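Local atomic coordinates of programmed cell death 6-interacting protein (Homo sapiens, PDB entry 5WA1), a protein that acts in ESCRT-dependent endosomal sorting, membrane repair and cytokinesis, and is represented here by its Bro1 domain bound to a CHMP4C peptide. Residues A[236-241]-A[275-280]; A[270-275]-A[306-311]. One frame throughout, in Å; residues are numbered along the deposited sequence.

Contact 1. Residues A[236-241]-A[275-280]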
loop_
_atom_site.group_PDB
_atom_site.type_symbol
_atom_site.label_atom_id
_atom_site.label_comp_id
_atom_site.label_asym_id
_atom_site.label_seq_id
_atom_site.Cartn_x
_atom_site.Cartn_y
_atom_site.Cartn_z
ATOM N N LYS A 236 -3.792 -11.513 17.857
ATOM C CA LYS A 236 -4.869 -10.704 17.294
ATOM C C LYS A 236 -4.390 -9.803 16.152
ATOM O O LYS A 236 -5.153 -9.552 15.210
ATOM C CB LYS A 236 -5.510 -9.862 18.399
ATOM C CG LYS A 236 -6.243 -10.692 19.440
ATOM C CD LYS A 236 -6.867 -9.817 20.511
ATOM C CE LYS A 236 -7.541 -10.661 21.573
ATOM N NZ LYS A 236 -8.073 -9.837 22.691
ATOM N N LEU A 237 -3.155 -9.301 16.214
ATOM C CA LEU A 237 -2.626 -8.525 15.083
ATOM C C LEU A 237 -2.408 -9.413 13.863
ATOM O O LEU A 237 -2.740 -9.029 12.733
ATOM C CB LEU A 237 -1.316 -7.853 15.478
ATOM C CG LEU A 237 -1.371 -6.799 16.594
ATOM C CD1 LEU A 237 0.025 -6.387 16.998
ATOM C CD2 LEU A 237 -2.142 -5.587 16.130
ATOM N N ALA A 238 -1.846 -10.609 14.073
ATOM C CA ALA A 238 -1.668 -11.552 12.976
ATOM C C ALA A 238 -3.002 -11.980 12.392
ATOM O O ALA A 238 -3.151 -12.082 11.168
ATOM C CB ALA A 238 -0.878 -12.780 13.454
ATOM N N ASN A 239 -3.984 -12.255 13.251
ATOM C CA ASN A 239 -5.277 -12.714 12.757
ATOM C C ASN A 239 -5.928 -11.645 11.887
ATOM O O ASN A 239 -6.532 -11.948 10.848
ATOM C CB ASN A 239 -6.179 -13.080 13.932
ATOM C CG ASN A 239 -7.285 -14.038 13.540
ATOM O OD1 ASN A 239 -7.128 -14.847 12.624
ATOM N ND2 ASN A 239 -8.416 -13.939 14.218
ATOM N N GLN A 240 -5.805 -10.384 12.294
ATOM C CA GLN A 240 -6.356 -9.298 11.492
ATOM C C GLN A 240 -5.625 -9.165 10.159
ATOM O O GLN A 240 -6.253 -8.904 9.127
ATOM C CB GLN A 240 -6.288 -7.986 12.272
ATOM C CG GLN A 240 -6.796 -6.797 11.465
ATOM C CD GLN A 240 -8.239 -6.959 11.057
ATOM O OE1 GLN A 240 -9.121 -7.057 11.906
ATOM N NE2 GLN A 240 -8.489 -6.993 9.752
ATOM N N ALA A 241 -4.300 -9.310 10.165
ATOM C CA ALA A 241 -3.561 -9.283 8.909
ATOM C C ALA A 241 -4.007 -10.409 7.988
ATOM O O ALA A 241 -4.098 -10.231 6.766
ATOM C CB ALA A 241 -2.061 -9.376 9.183
ATOM N N ALA A 275 -1.178 -18.895 10.535
ATOM C CA ALA A 275 -0.252 -19.723 11.306
ATOM C C ALA A 275 0.423 -18.931 12.425
ATOM O O ALA A 275 0.631 -19.455 13.528
ATOM C CB ALA A 275 0.794 -20.333 10.369
ATOM N N ASN A 276 0.790 -17.673 12.164
ATOM C CA ASN A 276 1.347 -16.839 13.221
ATOM C C ASN A 276 0.338 -16.612 14.334
ATOM O O ASN A 276 0.698 -16.613 15.517
ATOM C CB ASN A 276 1.798 -15.485 12.665
ATOM C CG ASN A 276 3.116 -15.559 11.964
ATOM O OD1 ASN A 276 3.238 -15.179 10.802
ATOM N ND2 ASN A 276 4.123 -16.009 12.672
ATOM N N ALA A 277 -0.927 -16.399 13.972
ATOM C CA ALA A 277 -1.960 -16.227 14.986
ATOM C C ALA A 277 -2.086 -17.485 15.850
ATOM O O ALA A 277 -2.157 -17.404 17.082
ATOM C CB ALA A 277 -3.296 -15.908 14.311
ATOM N N GLU A 278 -2.130 -18.656 15.213
ATOM C CA GLU A 278 -2.262 -19.909 15.973
ATOM C C GLU A 278 -1.023 -20.176 16.816
ATOM O O GLU A 278 -1.119 -20.705 17.931
ATOM C CB GLU A 278 -2.511 -21.073 15.023
ATOM C CG GLU A 278 -3.880 -21.087 14.359
ATOM C CD GLU A 278 -5.019 -21.427 15.323
ATOM O OE1 GLU A 278 -4.786 -21.514 16.556
ATOM O OE2 GLU A 278 -6.164 -21.602 14.846
ATOM N N TYR A 279 0.155 -19.842 16.288
ATOM C CA TYR A 279 1.387 -20.080 17.027
ATOM C C TYR A 279 1.431 -19.237 18.294
ATOM O O TYR A 279 1.731 -19.746 19.378
ATOM C CB TYR A 279 2.603 -19.798 16.147
ATOM C CG TYR A 279 3.911 -19.897 16.889
ATOM C CD1 TYR A 279 4.433 -21.137 17.243
ATOM C CD2 TYR A 279 4.618 -18.759 17.247
ATOM C CE1 TYR A 279 5.624 -21.242 17.927
ATOM C CE2 TYR A 279 5.813 -18.851 17.937
ATOM C CZ TYR A 279 6.309 -20.094 18.272
ATOM O OH TYR A 279 7.492 -20.192 18.947
ATOM N N HIS A 280 1.122 -17.942 18.182
ATOM C CA HIS A 280 1.165 -17.092 19.361
ATOM C C HIS A 280 0.003 -17.375 20.299
ATOM O O HIS A 280 0.155 -17.263 21.520
ATOM C CB HIS A 280 1.214 -15.623 18.948
ATOM C CG HIS A 280 2.540 -15.232 18.377
ATOM N ND1 HIS A 280 3.633 -14.970 19.168
ATOM C CD2 HIS A 280 2.967 -15.133 17.094
ATOM C CE1 HIS A 280 4.674 -14.693 18.402
ATOM N NE2 HIS A 280 4.298 -14.790 17.139
#
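Ala-238 and Ala-277 meet where helix 231-252 and helix 262-287 of the Bro1 domain run close together, an antiparallel helix pair packed over alanines. The contact is van der Waals throughout, methyl against methyl and methyl against backbone, with no polar bond across it. The methyl CB of Ala-238 stands 4.0 Å from CB of Ala-277, and each methyl also reaches past the other to the opposing backbone. CB of Ala-238 comes 3.7 Å from the amide N of Ala-277, while CB of Ala-277 lies 3.9 Å from N of Asn-239. The two methyls are thus interleaved.

The asparagines add only the first carbon of their side chains. CB of Asn-276 touches CB of Ala-238 at 3.9 Å, and CB of Asn-239 lies 4.1 Å from CB of Ala-277. With CG of Asn-239 swung opposite its own backbone N (chi1 -158°), its amide is carried off to another partner: ND2 binds the carbonyl oxygen of Gly-354, tying helix 231-252 to the chain segment that runs along it. On the other helix, Asn-276 also packs on Phe-221 and Phe-321. Leu-237, the residue just before Ala-238, packs against an apolar side chain of the bound peptide.

Backbone geometry agrees with this small-residue packing. The axes of the short segments approach to 7.7 Å at 161° between their directions, and the CA atoms of Ala-238 and Ala-277 are 5.1 Å apart.

With methyls and CB atoms making the contact, its chemistry implies close fitting without a polar link between the segments.

Contact 2. Residues A[270-275]-A[306-311]; sequences HCIMQA and KTVASR
Val-308 reaches helix 262-287 with both of its methyls, one for each of two consecutive residues. CG2 presses on CB of Cys-271 at 3.4 Å, tighter than carbons usually pack, whereas CG1 lies 4.1 Å from CG1 of Ile-272. The fork is set by chi1 of 172°, which turns CG1 opposite the valine's backbone N and places CG2 opposite its carbonyl carbon, so that the branches spread over different neighbours.

Cys-271 takes part through its CB, the thiol branching off from the carbon that Val-308 touches. Ile-272 and Val-308 cross at about a right angle: the longer branch of the isoleucine lies across the valine, with CD1 also within 4.2 Å of Val-308 CG1. This is a small, wholly apolar joint in the all-helical part of the Bro1 domain, and the CA atoms of Cys-271 and Val-308 remain 7.0 Å apart, bridged by side chains.

Val-316 packs against both Ile-272 and Val-308, and Val-318 against Ile-272, so the loop leading from helix 291-311 to helix 319-340 adds to the same apolar cluster. On another side of helix 262-287, Met-273 packs on helix 231-252, placing this helix between its two sequence neighbours.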
loop_
_atom_site.group_PDB
_atom_site.type_symbol
_atom_site.label_atom_id
_atom_site.label_comp_id
_atom_site.label_asym_id
_atom_site.label_seq_id
_atom_site.Cartn_x
_atom_site.Cartn_y
_atom_site.Cartn_z
ATOM N N HIS A 270 -1.729 -14.817 3.609
ATOM C CA HIS A 270 -2.955 -15.166 4.323
ATOM C C HIS A 270 -2.731 -16.383 5.226
ATOM O O HIS A 270 -3.051 -16.356 6.424
ATOM C CB HIS A 270 -4.066 -15.421 3.303
ATOM C CG HIS A 270 -5.343 -15.947 3.892
ATOM N ND1 HIS A 270 -6.104 -15.233 4.796
ATOM C CD2 HIS A 270 -6.008 -17.108 3.678
ATOM C CE1 HIS A 270 -7.176 -15.934 5.118
ATOM N NE2 HIS A 270 -7.140 -17.077 4.456
ATOM N N CYS A 271 -2.118 -17.434 4.685
ATOM C CA CYS A 271 -1.877 -18.639 5.479
ATOM C C CYS A 271 -0.761 -18.439 6.499
ATOM O O CYS A 271 -0.831 -18.987 7.609
ATOM C CB CYS A 271 -1.556 -19.816 4.562
ATOM S SG CYS A 271 -2.910 -20.296 3.476
ATOM N N ILE A 272 0.295 -17.694 6.144
ATOM C CA ILE A 272 1.368 -17.446 7.100
ATOM C C ILE A 272 0.844 -16.646 8.280
ATOM O O ILE A 272 1.232 -16.883 9.429
ATOM C CB ILE A 272 2.560 -16.734 6.431
ATOM C CG1 ILE A 272 3.297 -17.683 5.490
ATOM C CG2 ILE A 272 3.533 -16.170 7.494
ATOM C CD1 ILE A 272 4.195 -16.956 4.477
ATOM N N MET A 273 -0.031 -15.701 8.021
ATOM C CA MET A 273 -0.549 -14.919 9.100
ATOM C C MET A 273 -1.468 -15.754 9.979
ATOM O O MET A 273 -1.422 -15.629 11.161
ATOM C CB MET A 273 -1.184 -13.643 8.612
ATOM C CG MET A 273 -0.221 -12.608 8.072
ATOM S SD MET A 273 1.191 -12.187 9.092
ATOM C CE MET A 273 0.440 -11.241 10.352
ATOM N N GLN A 274 -2.313 -16.588 9.398
ATOM C CA GLN A 274 -3.138 -17.469 10.222
ATOM C C GLN A 274 -2.270 -18.369 11.093
ATOM O O GLN A 274 -2.573 -18.575 12.271
ATOM C CB GLN A 274 -4.074 -18.312 9.353
ATOM C CG GLN A 274 -5.210 -17.514 8.705
ATOM C CD GLN A 274 -6.329 -18.398 8.176
ATOM O OE1 GLN A 274 -6.116 -19.569 7.865
ATOM N NE2 GLN A 274 -7.529 -17.840 8.088
ATOM N N ALA A 275 -1.178 -18.895 10.535
ATOM C CA ALA A 275 -0.252 -19.723 11.306
ATOM C C ALA A 275 0.423 -18.931 12.425
ATOM O O ALA A 275 0.631 -19.455 13.528
ATOM C CB ALA A 275 0.794 -20.333 10.369
ATOM N N LYS A 306 2.870 -26.115 6.276
ATOM C CA LYS A 306 3.164 -27.170 5.308
ATOM C C LYS A 306 2.513 -26.879 3.959
ATOM O O LYS A 306 3.117 -27.114 2.904
ATOM C CB LYS A 306 2.695 -28.523 5.846
ATOM C CG LYS A 306 2.981 -29.706 4.929
ATOM C CD LYS A 306 2.510 -31.003 5.565
ATOM C CE LYS A 306 2.478 -32.143 4.559
ATOM N NZ LYS A 306 1.813 -33.344 5.136
ATOM N N THR A 307 1.280 -26.364 3.970
ATOM C CA THR A 307 0.599 -26.066 2.712
ATOM C C THR A 307 1.295 -24.936 1.963
ATOM O O THR A 307 1.382 -24.960 0.729
ATOM C CB THR A 307 -0.868 -25.724 2.981
ATOM O OG1 THR A 307 -1.485 -26.797 3.702
ATOM C CG2 THR A 307 -1.620 -25.535 1.683
ATOM N N VAL A 308 1.803 -23.945 2.696
ATOM C CA VAL A 308 2.528 -22.838 2.080
ATOM C C VAL A 308 3.865 -23.314 1.532
ATOM O O VAL A 308 4.297 -22.894 0.448
ATOM C CB VAL A 308 2.700 -21.703 3.104
ATOM C CG1 VAL A 308 3.624 -20.617 2.577
ATOM C CG2 VAL A 308 1.356 -21.126 3.443
ATOM N N ALA A 309 4.541 -24.197 2.275
ATOM C CA ALA A 309 5.838 -24.707 1.848
ATOM C C ALA A 309 5.736 -25.510 0.557
ATOM O O ALA A 309 6.645 -25.454 -0.280
ATOM C CB ALA A 309 6.455 -25.561 2.959
ATOM N N SER A 310 4.646 -26.256 0.365
ATOM C CA SER A 310 4.513 -27.054 -0.848
ATOM C C SER A 310 3.916 -26.276 -2.024
ATOM O O SER A 310 4.252 -26.567 -3.177
ATOM C CB SER A 310 3.667 -28.305 -0.580
ATOM O OG SER A 310 2.378 -27.967 -0.106
ATOM N N ARG A 311 3.054 -25.290 -1.772
ATOM C CA ARG A 311 2.374 -24.595 -2.866
ATOM C C ARG A 311 3.083 -23.334 -3.333
ATOM O O ARG A 311 3.105 -23.043 -4.536
ATOM C CB ARG A 311 0.956 -24.213 -2.456
ATOM C CG ARG A 311 0.042 -25.371 -2.267
ATOM C CD ARG A 311 -1.385 -24.898 -2.289
ATOM N NE ARG A 311 -2.265 -25.912 -1.725
ATOM C CZ ARG A 311 -3.393 -25.627 -1.094
ATOM N NH1 ARG A 311 -4.132 -26.602 -0.598
ATOM N NH2 ARG A 311 -3.762 -24.357 -0.943
#

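Contacts 1 and 2 have centres 12 Å apart and share helix 262-287, with Ala-275 common to both. This helix meets helix 231-252 in contact 1 and helix 291-311 in contact 2, so three consecutive helices are joined in chain order. Along the sequence the segments alternate: 236-241, 270-275, 275-280, 306-311. Met-273 links the sites directly, its CE lying 3.3 Å from CB of Ala-241. All four segments belong to the Bro1 domain and to its region that interacts with CHMP4 proteins; the two contacts thus join three helices that follow one another in the chain and pack side by side in the helical domain to which the CHMP4C peptide binds.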